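Local structure of MRNA TRANSPORT REGULATOR Mtr2 (Candida albicans, 1Q42) at residues Ala71-Gly76 / Ser185-Phe190; Ser101-Thr106 / Ala125-Asp130; Ser57-Leu62 / Lys94-Pro99; Thr118-Phe123 / Asn169-Glu174. The protein affects mRNA transport from the nucleus to the cytoplasm and interacts with the export factor Mex67. One frame throughout, in Å; residues are numbered along the deposited sequence.

Overall arrangement
Interactions 1, 2 and 4 are strand pairings in the one mixed sheet of the NTF2-like fold; interaction 3 joins two helix-to-loop segments beside it. Strand 118-129 pairs with strand 101-113 in interaction 2 and with strand 164-173 in interaction 4, their centres about 20 Å apart. Strand 164-173 in turn borders strand 183-192, bringing interactions 4 and 1 to about 13 Å between centres. Tyr188 of interaction 1 links interactions 2 and 3: its OH lies 2.7 Å from His103 NE2 of interaction 2 and 3.5 Å from Trp95 CH2 of interaction 3. Interactions 3 and 4 lie on opposite sides of the chain's centre, nearest atoms about 10 Å apart.

Interaction 1 (Ala71-Gly76 / Ser185-Phe190); sequences AIIVNG and SMDYRF
Ile72 lays its CG2 methyl against the terminal methyl of Met186, CG2 to CE 3.7 Å, where two parallel strands of the NTF2-fold sheet run side by side. The thioether is bent at its last torsion (chi3 74°), which brings CE back toward Ile72. Val74 and Tyr188 share this face, which Phe91 of helix 87-96 helps to cover; the Tyr188 hydroxyl is bonded to His103. Ala71, Ile73, Ser185 and Asp187 occupy the other face.

The backbones are laced in the alternating parallel pattern: Met186 N gives to Ala71 O, Ile73 N to Met186 O, Tyr188 N to Ile73 O and Asn75 N to Tyr188 O. At Asn75 the first strand has ended and the backbone turns with positive phi, yet the ladder gains one more rung from a side chain. Asn75 OD1 accepts the N-H of Phe190 at 2.8 Å, nearly straight at 166°, while its ND2 lies 3.8 Å from Phe190 CD2, amide and ring planes 44° apart.

On the Asp187 face a water takes the N-H of Gly76 at 2.9 Å and donates to Tyr188 O. Arg189 bridges to Asp187 within its own strand, NH1 to OD2 3.1 Å. The other carboxylate oxygen, Asp187 OD1, receives the water's remaining hydrogen at 2.6 Å.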
# COMPACT_ATOMS: atom_id res chain seq x y z
N ALA A 71 6.86 -8.52 -7.39
CA ALA A 71 6.38 -8.08 -8.70
C ALA A 71 5.27 -7.08 -8.41
O ALA A 71 4.31 -7.44 -7.75
CB ALA A 71 5.81 -9.27 -9.49
N ILE A 72 5.42 -5.84 -8.84
CA ILE A 72 4.44 -4.78 -8.54
C ILE A 72 3.93 -4.17 -9.85
O ILE A 72 4.73 -3.91 -10.79
CB ILE A 72 5.05 -3.67 -7.66
CG1 ILE A 72 5.56 -4.26 -6.35
CG2 ILE A 72 4.02 -2.56 -7.40
CD1 ILE A 72 6.33 -3.31 -5.48
N ILE A 73 2.61 -3.99 -9.91
CA ILE A 73 1.95 -3.39 -11.07
C ILE A 73 1.02 -2.34 -10.51
O ILE A 73 0.28 -2.61 -9.57
CB ILE A 73 1.12 -4.42 -11.90
CG1 ILE A 73 1.95 -5.65 -12.25
CG2 ILE A 73 0.56 -3.70 -13.14
CD1 ILE A 73 1.11 -6.82 -12.69
N VAL A 74 1.10 -1.13 -11.04
CA VAL A 74 0.25 -0.04 -10.62
C VAL A 74 -0.49 0.44 -11.86
O VAL A 74 0.14 0.88 -12.83
CB VAL A 74 1.08 1.11 -10.01
CG1 VAL A 74 0.17 2.22 -9.50
CG2 VAL A 74 1.93 0.58 -8.88
N ASN A 75 -1.82 0.34 -11.83
CA ASN A 75 -2.67 0.79 -12.94
C ASN A 75 -2.26 0.24 -14.30
O ASN A 75 -2.23 0.96 -15.31
CB ASN A 75 -2.73 2.32 -12.95
CG ASN A 75 -3.52 2.85 -11.79
OD1 ASN A 75 -4.52 2.25 -11.40
ND2 ASN A 75 -3.09 3.97 -11.23
N GLY A 76 -1.96 -1.06 -14.32
CA GLY A 76 -1.58 -1.79 -15.51
C GLY A 76 -0.12 -1.68 -15.92
O GLY A 76 0.32 -2.37 -16.85
N SER A 185 3.76 -10.48 -4.72
CA SER A 185 3.28 -9.67 -5.84
C SER A 185 2.10 -8.81 -5.43
O SER A 185 1.30 -9.22 -4.60
CB SER A 185 2.92 -10.55 -7.05
OG SER A 185 1.79 -11.36 -6.83
N MET A 186 2.04 -7.61 -6.01
CA MET A 186 0.94 -6.66 -5.78
C MET A 186 0.53 -6.06 -7.11
O MET A 186 1.37 -5.55 -7.87
CB MET A 186 1.34 -5.54 -4.81
CG MET A 186 0.26 -4.45 -4.66
SD MET A 186 0.72 -3.20 -3.48
CE MET A 186 1.95 -2.31 -4.36
N ASP A 187 -0.76 -6.14 -7.39
CA ASP A 187 -1.38 -5.51 -8.54
C ASP A 187 -2.42 -4.54 -7.94
O ASP A 187 -3.42 -4.98 -7.41
CB ASP A 187 -2.01 -6.60 -9.42
CG ASP A 187 -3.03 -6.08 -10.41
OD1 ASP A 187 -2.93 -4.93 -10.88
OD2 ASP A 187 -3.99 -6.78 -10.78
N TYR A 188 -2.13 -3.25 -8.01
CA TYR A 188 -2.98 -2.18 -7.47
C TYR A 188 -3.54 -1.39 -8.65
O TYR A 188 -2.78 -0.92 -9.49
CB TYR A 188 -2.13 -1.29 -6.56
CG TYR A 188 -2.87 -0.20 -5.81
CD1 TYR A 188 -3.19 -0.35 -4.47
CD2 TYR A 188 -3.20 1.00 -6.43
CE1 TYR A 188 -3.86 0.66 -3.78
CE2 TYR A 188 -3.88 1.99 -5.76
CZ TYR A 188 -4.19 1.82 -4.43
OH TYR A 188 -4.88 2.82 -3.75
N ARG A 189 -4.86 -1.25 -8.71
CA ARG A 189 -5.51 -0.66 -9.88
C ARG A 189 -6.69 0.22 -9.47
O ARG A 189 -7.53 -0.24 -8.74
CB ARG A 189 -6.01 -1.80 -10.77
CG ARG A 189 -6.45 -1.43 -12.15
CD ARG A 189 -6.72 -2.63 -13.02
NE ARG A 189 -5.50 -3.05 -13.72
CZ ARG A 189 -4.95 -4.27 -13.69
NH1 ARG A 189 -5.49 -5.30 -13.03
NH2 ARG A 189 -3.83 -4.46 -14.37
N PHE A 190 -6.76 1.46 -9.93
CA PHE A 190 -8.00 2.23 -9.78
C PHE A 190 -9.04 1.64 -10.74
O PHE A 190 -8.78 1.47 -11.95
CB PHE A 190 -7.79 3.73 -10.10
CG PHE A 190 -6.94 4.47 -9.10
CD1 PHE A 190 -7.03 4.23 -7.74
CD2 PHE A 190 -6.08 5.48 -9.53
CE1 PHE A 190 -6.24 4.91 -6.84
CE2 PHE A 190 -5.30 6.18 -8.63
CZ PHE A 190 -5.38 5.90 -7.28
O HOH W 1 -2.34 -2.65 -11.90

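Interaction 2 (Ser101-Thr106 / Ala125-Asp130); sequences SSHQLT and AKVRFD
Val127 lays its CG2 methyl over the middle of the His103 imidazole, 3.4 Å from the ring centroid and 5° off its normal, a close CH-pi contact. As a non-hydrogen-bonded pair the two side chains leave the same face of the sheet and run alongside each other; the first torsion of Val127 (chi1 67°) puts CG2, not CG1, over the ring. Both ring nitrogens are hydrogen-bonded elsewhere, ND1 to Asp41 and NE2 to the Tyr188 hydroxyl, which should hold the ring's rotation beneath the methyl. Farther along this face, Ser101 CB rests 3.7 Å from Phe129 CE1. The Ser101 hydroxyl is turned to Asp41 and Arg136.

Backbone bonding comes in two antiparallel hydrogen-bonded pairs, Ser102 with Arg128 and Gln104 with Lys126. The bonds from Arg128 N to Ser102 O and from Lys126 N to Gln104 O are the longer two, each 3.1 Å; in the first of them the donor lies above the carbonyl plane, 36° out of it. The strands belong to one beta hairpin, 101-113 and 118-129, at the edge of the NTF2-like sheet, with 101-113 outermost within the chain.

Polar and aliphatic contacts share the other face. Gln104 and Lys126 extend alongside each other, OE1 of Gln104 touching CE of Lys126 at 3.2 Å. A water accepts from Lys126 NZ and gives a weak bond to Gln104 OE1. Another water links Ser102 OG, at 2.6 Å, with Arg128 NE.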
# COMPACT_ATOMS: atom_id res chain seq x y z
N SER A 101 -3.64 9.43 1.89
CA SER A 101 -4.75 8.60 1.49
C SER A 101 -5.51 8.02 2.68
O SER A 101 -4.99 7.89 3.80
CB SER A 101 -4.24 7.46 0.60
OG SER A 101 -3.22 6.71 1.26
N SER A 102 -6.76 7.64 2.42
CA SER A 102 -7.59 6.93 3.39
C SER A 102 -8.40 5.86 2.66
O SER A 102 -9.34 6.17 1.92
CB SER A 102 -8.50 7.91 4.10
OG SER A 102 -9.40 7.25 4.99
N HIS A 103 -7.99 4.60 2.83
CA HIS A 103 -8.64 3.43 2.22
C HIS A 103 -9.65 2.84 3.20
O HIS A 103 -9.42 2.81 4.42
CB HIS A 103 -7.62 2.31 1.94
CG HIS A 103 -6.67 2.57 0.80
ND1 HIS A 103 -5.50 3.29 0.94
CD2 HIS A 103 -6.71 2.15 -0.49
CE1 HIS A 103 -4.87 3.31 -0.22
NE2 HIS A 103 -5.57 2.62 -1.10
N GLN A 104 -10.77 2.36 2.67
CA GLN A 104 -11.75 1.60 3.42
C GLN A 104 -11.92 0.26 2.70
O GLN A 104 -12.33 0.21 1.55
CB GLN A 104 -13.08 2.37 3.47
CG GLN A 104 -14.17 1.71 4.27
CD GLN A 104 -15.49 2.48 4.21
OE1 GLN A 104 -15.49 3.70 4.13
NE2 GLN A 104 -16.60 1.75 4.25
N LEU A 105 -11.53 -0.82 3.38
CA LEU A 105 -11.69 -2.17 2.82
C LEU A 105 -13.18 -2.48 2.70
O LEU A 105 -13.92 -2.24 3.66
CB LEU A 105 -10.98 -3.17 3.72
CG LEU A 105 -11.05 -4.66 3.36
CD1 LEU A 105 -10.30 -4.94 2.09
CD2 LEU A 105 -10.48 -5.55 4.50
N THR A 106 -13.64 -2.95 1.54
CA THR A 106 -15.06 -3.26 1.38
C THR A 106 -15.44 -4.72 1.09
O THR A 106 -16.56 -5.12 1.39
CB THR A 106 -15.73 -2.32 0.36
OG1 THR A 106 -15.01 -2.35 -0.88
CG2 THR A 106 -15.70 -0.86 0.87
N ALA A 125 -11.62 -1.92 -2.36
CA ALA A 125 -11.73 -0.85 -1.36
C ALA A 125 -12.19 0.41 -2.06
O ALA A 125 -12.24 0.47 -3.30
CB ALA A 125 -10.38 -0.61 -0.68
N LYS A 126 -12.56 1.40 -1.25
CA LYS A 126 -12.63 2.78 -1.72
C LYS A 126 -11.51 3.58 -1.07
O LYS A 126 -11.11 3.29 0.05
CB LYS A 126 -13.97 3.44 -1.49
CG LYS A 126 -14.57 3.32 -0.13
CD LYS A 126 -16.09 3.58 -0.22
CE LYS A 126 -16.72 3.51 1.16
NZ LYS A 126 -18.06 4.13 1.20
N VAL A 127 -10.99 4.54 -1.80
CA VAL A 127 -9.90 5.37 -1.31
C VAL A 127 -10.17 6.81 -1.68
O VAL A 127 -10.68 7.10 -2.75
CB VAL A 127 -8.50 4.90 -1.82
CG1 VAL A 127 -8.35 5.06 -3.32
CG2 VAL A 127 -7.36 5.64 -1.13
N ARG A 128 -9.83 7.72 -0.77
CA ARG A 128 -9.84 9.13 -1.08
C ARG A 128 -8.55 9.79 -0.63
O ARG A 128 -7.76 9.20 0.13
CB ARG A 128 -11.05 9.83 -0.47
CG ARG A 128 -11.29 9.59 0.98
CD ARG A 128 -12.71 10.02 1.35
NE ARG A 128 -12.97 9.90 2.77
CZ ARG A 128 -14.14 10.16 3.34
NH1 ARG A 128 -15.18 10.54 2.60
NH2 ARG A 128 -14.29 10.01 4.65
N PHE A 129 -8.34 11.00 -1.12
CA PHE A 129 -7.07 11.70 -0.95
C PHE A 129 -7.24 13.11 -0.45
O PHE A 129 -8.25 13.77 -0.73
CB PHE A 129 -6.28 11.74 -2.26
CG PHE A 129 -5.93 10.39 -2.79
CD1 PHE A 129 -4.70 9.80 -2.47
CD2 PHE A 129 -6.80 9.71 -3.65
CE1 PHE A 129 -4.39 8.56 -2.97
CE2 PHE A 129 -6.48 8.47 -4.14
CZ PHE A 129 -5.26 7.89 -3.81
N ASP A 130 -6.23 13.57 0.28
CA ASP A 130 -6.16 14.91 0.84
C ASP A 130 -6.11 15.95 -0.28
O ASP A 130 -5.25 15.90 -1.15
CB ASP A 130 -4.89 15.00 1.71
CG ASP A 130 -4.79 16.26 2.52
OD1 ASP A 130 -5.80 16.96 2.71
OD2 ASP A 130 -3.70 16.61 3.04
O HOH W 2 -11.41 8.96 5.22
O HOH W 3 -18.59 4.98 4.13

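Interaction 3 (Ser57-Leu62 / Lys94-Pro99); sequences SYATQL and KWLQTP
Leu96 brings one methyl to the aromatic ring of Tyr58 and the other to Ala59. Its CB lies 4.2 Å from Leu62 CD1, the same methyl that also approaches Leu96 CA. CG stands anti to the backbone N (chi1 174°), which carries the fork away from Leu62, with CD1 directed to Tyr58 and CD2 to Ala59. Leu96 CD1 meets the rim of the Tyr58 ring, lying in the ring plane, 3.8 Å from Tyr58 CD2 and equally near Tyr58 CE2. The other branch, Leu96 CD2, stops 4.2 Å from Ala59 CB.

Leu62 completes the contact from the type I turn Ala59-Leu62. Its CD1 is 4.0 Å from Trp95 CD1, at the edge of the indole, and the two side chains cross at about a right angle. Thr98 OG1 lies over the centre of one indole face and donates to Trp95 O at 2.7 Å; that carbonyl also accepts the Thr98 N-H. The polar ends of the rings turn elsewhere: Trp95 NE1 bonds Leu40 O, and Tyr58 OH bonds Leu42 O and Arg136.

The contact joins segments 57-62 and 94-99, where helices 55-59 and 87-96 of the NTF2-like domain give way to turn and loop. It is wholly apolar between the segments, made of methyls against ring edges and against other aliphatic carbons, so it probably relies on shape and exclusion of water rather than on directed bonds, while the hydrogen bonds to Leu40 and Leu42 help set the two rings in position.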
# COMPACT_ATOMS: atom_id res chain seq x y z
N SER A 57 12.86 7.57 6.39
CA SER A 57 12.29 6.76 7.48
C SER A 57 10.77 6.64 7.35
O SER A 57 10.19 5.67 7.85
CB SER A 57 12.67 7.33 8.85
OG SER A 57 11.92 8.48 9.19
N TYR A 58 10.15 7.61 6.71
CA TYR A 58 8.71 7.57 6.44
C TYR A 58 8.41 6.72 5.20
O TYR A 58 7.56 5.84 5.24
CB TYR A 58 8.16 8.97 6.21
CG TYR A 58 6.72 9.00 5.74
CD1 TYR A 58 5.68 8.68 6.61
CD2 TYR A 58 6.40 9.37 4.44
CE1 TYR A 58 4.35 8.71 6.19
CE2 TYR A 58 5.08 9.39 4.00
CZ TYR A 58 4.06 9.08 4.88
OH TYR A 58 2.75 9.09 4.49
N ALA A 59 9.08 7.03 4.11
CA ALA A 59 8.82 6.36 2.85
C ALA A 59 9.04 4.85 2.93
O ALA A 59 8.28 4.09 2.32
CB ALA A 59 9.67 6.98 1.75
N THR A 60 10.04 4.40 3.70
CA THR A 60 10.32 2.97 3.80
C THR A 60 9.26 2.18 4.58
O THR A 60 9.25 0.96 4.55
CB THR A 60 11.74 2.68 4.37
OG1 THR A 60 11.87 3.26 5.66
CG2 THR A 60 12.81 3.35 3.52
N GLN A 61 8.37 2.88 5.27
CA GLN A 61 7.25 2.22 5.96
C GLN A 61 6.03 2.04 5.07
O GLN A 61 5.11 1.32 5.44
CB GLN A 61 6.83 3.03 7.18
CG GLN A 61 7.92 3.18 8.22
CD GLN A 61 7.48 4.06 9.35
OE1 GLN A 61 6.65 3.66 10.18
NE2 GLN A 61 8.02 5.28 9.39
N LEU A 62 6.00 2.70 3.91
CA LEU A 62 4.85 2.62 3.00
C LEU A 62 4.86 1.25 2.34
O LEU A 62 5.87 0.85 1.77
CB LEU A 62 4.91 3.72 1.94
CG LEU A 62 4.94 5.17 2.45
CD1 LEU A 62 5.23 6.11 1.32
CD2 LEU A 62 3.67 5.56 3.17
N LYS A 94 7.11 6.21 -5.62
CA LYS A 94 5.94 6.59 -6.39
C LYS A 94 4.81 6.95 -5.46
O LYS A 94 4.12 7.96 -5.66
CB LYS A 94 5.47 5.44 -7.29
CG LYS A 94 6.21 5.35 -8.62
CD LYS A 94 5.85 4.06 -9.36
CE LYS A 94 5.56 4.33 -10.83
NZ LYS A 94 6.80 4.60 -11.59
N TRP A 95 4.58 6.09 -4.48
CA TRP A 95 3.43 6.26 -3.55
C TRP A 95 3.62 7.49 -2.67
O TRP A 95 2.65 8.20 -2.34
CB TRP A 95 3.22 4.98 -2.70
CG TRP A 95 1.95 5.03 -1.93
CD1 TRP A 95 1.80 5.25 -0.59
CD2 TRP A 95 0.62 4.93 -2.47
NE1 TRP A 95 0.46 5.30 -0.27
CE2 TRP A 95 -0.28 5.09 -1.40
CE3 TRP A 95 0.11 4.69 -3.75
CZ2 TRP A 95 -1.68 5.03 -1.57
CZ3 TRP A 95 -1.28 4.63 -3.92
CH2 TRP A 95 -2.15 4.80 -2.83
N LEU A 96 4.87 7.78 -2.34
CA LEU A 96 5.23 8.94 -1.54
C LEU A 96 4.72 10.26 -2.14
O LEU A 96 4.40 11.22 -1.41
CB LEU A 96 6.76 8.99 -1.39
CG LEU A 96 7.35 10.22 -0.70
CD1 LEU A 96 6.97 10.20 0.76
CD2 LEU A 96 8.86 10.20 -0.90
N GLN A 97 4.66 10.31 -3.48
CA GLN A 97 4.21 11.51 -4.18
C GLN A 97 2.69 11.72 -4.21
O GLN A 97 2.23 12.81 -4.58
CB GLN A 97 4.77 11.55 -5.61
CG GLN A 97 6.29 11.47 -5.73
CD GLN A 97 7.03 12.46 -4.83
OE1 GLN A 97 6.88 13.67 -4.98
NE2 GLN A 97 7.82 11.93 -3.89
N THR A 98 1.91 10.74 -3.78
CA THR A 98 0.46 10.94 -3.63
C THR A 98 0.17 11.81 -2.41
O THR A 98 0.92 11.81 -1.44
CB THR A 98 -0.32 9.59 -3.49
OG1 THR A 98 0.07 8.88 -2.30
CG2 THR A 98 -0.03 8.63 -4.64
N PRO A 99 -0.95 12.52 -2.43
CA PRO A 99 -1.44 13.13 -1.19
C PRO A 99 -1.78 12.03 -0.20
O PRO A 99 -1.92 10.86 -0.58
CB PRO A 99 -2.71 13.89 -1.63
CG PRO A 99 -2.65 13.92 -3.13
CD PRO A 99 -1.86 12.75 -3.57

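Interaction 4 (Thr118-Phe123 / Asn169-Glu174); sequences TFVVHF and NLVVDE
Phe119 spreads its ring beside Val172 on the buried face of this antiparallel strand pair, part of the curved sheet of the NTF2-like fold. Val172 CB stands over one ring face, offset toward the rim, 3.9 Å from Phe119 CZ. The ring reaches it from the position between backbone N and carbonyl carbon (chi1 60°), and the same swing brings Phe119 CE2 to 3.4 Å from Asp173 O. Val121 CG2 meets the ring edge in plane. Next along, Phe123 offers its edge to Leu170 CD1, and Leu29, Leu33 and Leu37 of helix 29-40 pack on this face, where all five of these strand residues are buried.

The opposite face, with Val120, Val171, His122 and Asn169, is partly exposed to solvent. Val120 CG2 and Val171 CG2 meet at 4.2 Å. Asn169 OD1 lies in the plane of the His122 ring, at its edge, 3.2 Å from CD2, while Asn169 ND2 turns to Asp187 of the adjoining strand. At the end of the pair Thr118 CB sits 3.9 Å from Val171 CG1, and Asp173 makes a salt bridge to Lys67.

Between the faces run four backbone bonds, each 2.9 Å, pairing Phe119 with Val172 and Val121 with Leu170. Side-chain packing on the helix side is thus largely apolar, apart from the Phe119 ring beside Asp173 O, and direct hydrogen bonding between these segments rests on the backbone.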
# COMPACT_ATOMS: atom_id res chain seq x y z
N THR A 118 1.95 -20.16 -0.65
CA THR A 118 1.40 -18.82 -0.81
C THR A 118 -0.12 -18.84 -0.89
O THR A 118 -0.73 -19.84 -1.29
CB THR A 118 1.93 -18.14 -2.11
OG1 THR A 118 1.45 -18.84 -3.26
CG2 THR A 118 3.45 -18.20 -2.22
N PHE A 119 -0.75 -17.73 -0.55
CA PHE A 119 -2.13 -17.56 -0.95
C PHE A 119 -2.31 -16.35 -1.86
O PHE A 119 -1.51 -15.41 -1.84
CB PHE A 119 -3.09 -17.52 0.25
CG PHE A 119 -2.82 -16.43 1.22
CD1 PHE A 119 -3.53 -15.26 1.16
CD2 PHE A 119 -1.86 -16.58 2.20
CE1 PHE A 119 -3.28 -14.23 2.07
CE2 PHE A 119 -1.61 -15.55 3.10
CZ PHE A 119 -2.33 -14.38 3.03
N VAL A 120 -3.33 -16.44 -2.71
CA VAL A 120 -3.79 -15.32 -3.53
C VAL A 120 -4.95 -14.64 -2.82
O VAL A 120 -5.89 -15.30 -2.41
CB VAL A 120 -4.32 -15.81 -4.87
CG1 VAL A 120 -5.02 -14.67 -5.63
CG2 VAL A 120 -3.23 -16.40 -5.68
N VAL A 121 -4.92 -13.32 -2.74
CA VAL A 121 -6.03 -12.56 -2.15
C VAL A 121 -6.45 -11.47 -3.11
O VAL A 121 -5.61 -10.71 -3.59
CB VAL A 121 -5.61 -11.84 -0.86
CG1 VAL A 121 -6.81 -11.10 -0.25
CG2 VAL A 121 -5.04 -12.77 0.10
N HIS A 122 -7.75 -11.39 -3.39
CA HIS A 122 -8.31 -10.28 -4.13
C HIS A 122 -9.12 -9.44 -3.16
O HIS A 122 -9.90 -9.97 -2.37
CB HIS A 122 -9.21 -10.79 -5.25
CG HIS A 122 -10.05 -9.73 -5.86
ND1 HIS A 122 -11.33 -9.44 -5.42
CD2 HIS A 122 -9.79 -8.84 -6.85
CE1 HIS A 122 -11.82 -8.43 -6.12
NE2 HIS A 122 -10.92 -8.07 -7.01
N PHE A 123 -8.94 -8.13 -3.18
CA PHE A 123 -9.79 -7.27 -2.38
C PHE A 123 -10.16 -6.01 -3.13
O PHE A 123 -9.50 -5.63 -4.10
CB PHE A 123 -9.19 -6.99 -0.99
CG PHE A 123 -8.02 -6.02 -0.95
CD1 PHE A 123 -8.24 -4.65 -0.89
CD2 PHE A 123 -6.71 -6.49 -0.86
CE1 PHE A 123 -7.16 -3.76 -0.78
CE2 PHE A 123 -5.63 -5.59 -0.77
CZ PHE A 123 -5.88 -4.23 -0.73
N ASN A 169 -4.83 -7.21 -6.13
CA ASN A 169 -4.52 -8.63 -6.10
C ASN A 169 -3.13 -8.82 -5.49
O ASN A 169 -2.18 -8.22 -5.93
CB ASN A 169 -4.54 -9.21 -7.52
CG ASN A 169 -5.92 -9.25 -8.13
OD1 ASN A 169 -6.83 -9.84 -7.57
ND2 ASN A 169 -6.08 -8.61 -9.27
N LEU A 170 -3.05 -9.63 -4.44
CA LEU A 170 -1.79 -9.93 -3.77
C LEU A 170 -1.51 -11.44 -3.85
O LEU A 170 -2.44 -12.24 -3.80
CB LEU A 170 -1.89 -9.55 -2.29
CG LEU A 170 -2.17 -8.11 -1.87
CD1 LEU A 170 -2.15 -8.01 -0.31
CD2 LEU A 170 -1.26 -7.11 -2.49
N VAL A 171 -0.25 -11.81 -3.98
CA VAL A 171 0.18 -13.17 -3.71
C VAL A 171 1.13 -13.05 -2.51
O VAL A 171 2.14 -12.35 -2.58
CB VAL A 171 0.87 -13.82 -4.91
CG1 VAL A 171 1.24 -15.26 -4.58
CG2 VAL A 171 -0.03 -13.76 -6.15
N VAL A 172 0.78 -13.71 -1.40
CA VAL A 172 1.43 -13.49 -0.11
C VAL A 172 1.86 -14.81 0.50
O VAL A 172 1.17 -15.80 0.36
CB VAL A 172 0.45 -12.79 0.89
CG1 VAL A 172 1.20 -12.32 2.14
CG2 VAL A 172 -0.28 -11.63 0.23
N ASP A 173 2.99 -14.82 1.19
CA ASP A 173 3.43 -16.01 1.91
C ASP A 173 2.39 -16.40 2.97
O ASP A 173 1.74 -15.53 3.54
CB ASP A 173 4.78 -15.76 2.61
CG ASP A 173 5.96 -15.79 1.65
OD1 ASP A 173 5.78 -16.05 0.45
OD2 ASP A 173 7.13 -15.56 2.04
N GLU A 174 2.27 -17.70 3.23
CA GLU A 174 1.26 -18.28 4.14
C GLU A 174 1.12 -17.59 5.50
O GLU A 174 -0.00 -17.35 5.97
CB GLU A 174 1.61 -19.74 4.42
CG GLU A 174 0.95 -20.75 3.51
CD GLU A 174 1.37 -22.17 3.83
OE1 GLU A 174 2.38 -22.33 4.55
OE2 GLU A 174 0.68 -23.11 3.38